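Local coordinates for chitin oligosaccahride binding protein NagB1 (Paenibacillus sp. FPU-7, PDB 7EHP) that binds chitin oligosaccharides, N,N'-diacetylchitobiose and N,N',N''-triacetylchitotriose, as an extracellular solute-binding protein, probably delivering them to a membrane transporter, at residues G165-M170 with Q223-Q228. Sequence-based numbering, arbitrary orientation.
Sequences GWVANM and QKYAEQ. With NAG (2-acetamido-2-deoxy-beta-D-glucopyranose), chain C.
The sugar-binding cleft of this periplasmic-binding-protein fold is lined here by W166, whose indole lies between the bound NAG and Y225, at the meeting of helices 165-180 and 225-233. The acetamido group of the sugar spreads over one face of the indole: its methyl C8 makes a CH-pi contact over the pyrrole part, 3.5 Å from W166 NE1, while N2 lies over the six-membered ring, 3.5 Å from W166 CE3. The far rim of the indole then meets Y225 edge to face: W166 CZ2 sits 3.7 Å from Y225 CD2, and the six-membered ring and the phenol have planes at 64° and centroids 4.8 Å apart. The W166 side chain reaches both partners because CG stands between the backbone N and the carbonyl carbon (chi1 72°). V167 CG2 lies against the indole face opposite the sugar, offset toward the rim, and 3.5 Å from Y225 CD1. The phenol is fixed at its other end, where OH is hydrogen-bonded to D242 and to NE1 of W245, while the backbone N of Y225 is hydrogen-bonded to D164 OD2. An alanine in place of W166 would probably deprive the acetamido group of its stacking surface and leave the Y225 face without its aromatic neighbour. M170 crosses the phenol at about a right angle, its chain bent at chi3, which brings CE to 4.1 Å from Y225 CE1. One turn on from Y225, Q228 has its NE2 bonded to the carbonyl of F241, and its OE1 lies 3.6 Å from V167 CG1.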
loop_
_atom_site.group_PDB
_atom_site.type_symbol
_atom_site.label_atom_id
_atom_site.label_comp_id
_atom_site.label_asym_id
_atom_site.label_seq_id
_atom_site.Cartn_x
_atom_site.Cartn_y
_atom_site.Cartn_z
ATOM N N GLY A 165 12.833 -0.809 2.115
ATOM C CA GLY A 165 12.964 0.424 1.363
ATOM C C GLY A 165 11.641 1.028 0.934
ATOM O O GLY A 165 11.509 2.251 0.869
ATOM N N TRP A 166 10.646 0.187 0.636
ATOM C CA TRP A 166 9.376 0.694 0.130
ATOM C C TRP A 166 8.688 1.591 1.149
ATOM O O TRP A 166 7.897 2.462 0.771
ATOM C CB TRP A 166 8.460 -0.482 -0.271
ATOM C CG TRP A 166 7.925 -1.241 0.903
ATOM C CD1 TRP A 166 8.511 -2.319 1.538
ATOM C CD2 TRP A 166 6.708 -0.976 1.604
ATOM N NE1 TRP A 166 7.724 -2.726 2.592
ATOM C CE2 TRP A 166 6.610 -1.921 2.650
ATOM C CE3 TRP A 166 5.679 -0.044 1.440
ATOM C CZ2 TRP A 166 5.522 -1.950 3.529
ATOM C CZ3 TRP A 166 4.594 -0.077 2.313
ATOM C CH2 TRP A 166 4.528 -1.017 3.345
ATOM N N VAL A 167 8.975 1.397 2.441
ATOM C CA VAL A 167 8.324 2.190 3.486
ATOM C C VAL A 167 8.672 3.666 3.334
ATOM O O VAL A 167 7.827 4.546 3.537
ATOM C CB VAL A 167 8.719 1.666 4.880
ATOM C CG1 VAL A 167 8.070 2.489 5.959
ATOM C CG2 VAL A 167 8.344 0.186 5.025
ATOM N N ALA A 168 9.930 3.958 2.995
ATOM C CA ALA A 168 10.371 5.346 2.879
ATOM C C ALA A 168 9.669 6.062 1.727
ATOM O O ALA A 168 9.499 7.286 1.763
ATOM C CB ALA A 168 11.890 5.386 2.691
ATOM N N ASN A 169 9.222 5.312 0.724
ATOM C CA ASN A 169 8.603 5.906 -0.448
ATOM C C ASN A 169 7.146 6.290 -0.230
ATOM O O ASN A 169 6.578 6.982 -1.083
ATOM C CB ASN A 169 8.734 4.945 -1.637
ATOM C CG ASN A 169 10.143 4.887 -2.144
ATOM O OD1 ASN A 169 10.954 5.757 -1.807
ATOM N ND2 ASN A 169 10.465 3.872 -2.924
ATOM N N MET A 170 6.545 5.900 0.894
ATOM C CA MET A 170 5.129 6.166 1.115
ATOM C C MET A 170 4.933 7.678 1.263
ATOM O O MET A 170 4.331 8.328 0.397
ATOM C CB MET A 170 4.634 5.397 2.348
ATOM C CG MET A 170 4.090 4.011 1.965
ATOM S SD MET A 170 3.219 3.142 3.291
ATOM C CE MET A 170 4.435 3.009 4.606
ATOM N N GLN A 223 15.558 -0.164 11.261
ATOM C CA GLN A 223 14.300 -0.708 11.758
ATOM C C GLN A 223 13.432 -1.225 10.621
ATOM O O GLN A 223 13.189 -0.511 9.642
ATOM C CB GLN A 223 13.542 0.350 12.554
ATOM C CG GLN A 223 14.249 0.744 13.828
ATOM C CD GLN A 223 13.990 2.181 14.183
ATOM O OE1 GLN A 223 12.854 2.668 14.071
ATOM N NE2 GLN A 223 15.050 2.898 14.553
ATOM N N LYS A 224 12.940 -2.452 10.782
ATOM C CA LYS A 224 11.966 -3.049 9.876
ATOM C C LYS A 224 10.631 -2.307 9.960
ATOM O O LYS A 224 10.321 -1.648 10.954
ATOM C CB LYS A 224 11.753 -4.536 10.217
ATOM C CG LYS A 224 11.350 -4.822 11.695
ATOM C CD LYS A 224 11.365 -6.343 12.069
ATOM C CE LYS A 224 11.541 -6.605 13.591
ATOM N NZ LYS A 224 12.977 -6.678 14.062
ATOM N N TYR A 225 9.826 -2.454 8.903
ATOM C CA TYR A 225 8.533 -1.783 8.787
ATOM C C TYR A 225 7.706 -1.795 10.075
ATOM O O TYR A 225 7.231 -0.747 10.526
ATOM C CB TYR A 225 7.748 -2.431 7.646
ATOM C CG TYR A 225 6.336 -1.903 7.441
ATOM C CD1 TYR A 225 6.052 -0.538 7.509
ATOM C CD2 TYR A 225 5.293 -2.775 7.139
ATOM C CE1 TYR A 225 4.750 -0.054 7.289
ATOM C CE2 TYR A 225 3.993 -2.314 6.917
ATOM C CZ TYR A 225 3.727 -0.964 6.988
ATOM O OH TYR A 225 2.438 -0.524 6.764
ATOM N N ALA A 226 7.524 -2.974 10.684
ATOM C CA ALA A 226 6.669 -3.080 11.869
ATOM C C ALA A 226 7.098 -2.165 13.009
ATOM O O ALA A 226 6.269 -1.823 13.862
ATOM C CB ALA A 226 6.646 -4.519 12.388
ATOM N N GLU A 227 8.371 -1.783 13.067
ATOM C CA GLU A 227 8.858 -0.992 14.193
ATOM C C GLU A 227 8.265 0.416 14.212
ATOM O O GLU A 227 8.058 0.986 15.290
ATOM C CB GLU A 227 10.392 -0.951 14.156
ATOM C CG GLU A 227 10.965 -2.343 14.420
ATOM C CD GLU A 227 12.461 -2.372 14.639
ATOM O OE1 GLU A 227 12.923 -1.874 15.686
ATOM O OE2 GLU A 227 13.169 -2.933 13.771
ATOM N N GLN A 228 7.958 0.990 13.046
ATOM C CA GLN A 228 7.267 2.277 13.068
ATOM C C GLN A 228 5.867 2.139 13.651
ATOM O O GLN A 228 5.388 3.042 14.353
ATOM C CB GLN A 228 7.249 2.888 11.670
ATOM C CG GLN A 228 6.177 2.409 10.708
ATOM C CD GLN A 228 6.032 3.372 9.535
ATOM O OE1 GLN A 228 7.014 3.990 9.111
ATOM N NE2 GLN A 228 4.814 3.501 9.004
HETATM C C1 NAG C . 1.818 -1.978 -0.030
HETATM C C2 NAG C . 3.008 -2.101 -0.977
HETATM C C3 NAG C . 3.344 -0.743 -1.574
HETATM C C4 NAG C . 2.115 -0.158 -2.252
HETATM C C5 NAG C . 0.945 -0.109 -1.272
HETATM C C6 NAG C . -0.345 0.372 -1.901
HETATM C C7 NAG C . 4.773 -3.799 -0.777
HETATM C C8 NAG C . 5.956 -4.258 -0.003
HETATM N N2 NAG C . 4.168 -2.690 -0.324
HETATM O O3 NAG C . 4.388 -0.897 -2.523
HETATM O O4 NAG C . 2.379 1.160 -2.711
HETATM O O5 NAG C . 0.690 -1.413 -0.733
HETATM O O6 NAG C . -0.677 -0.368 -3.069
HETATM O O7 NAG C . 4.378 -4.398 -1.784
#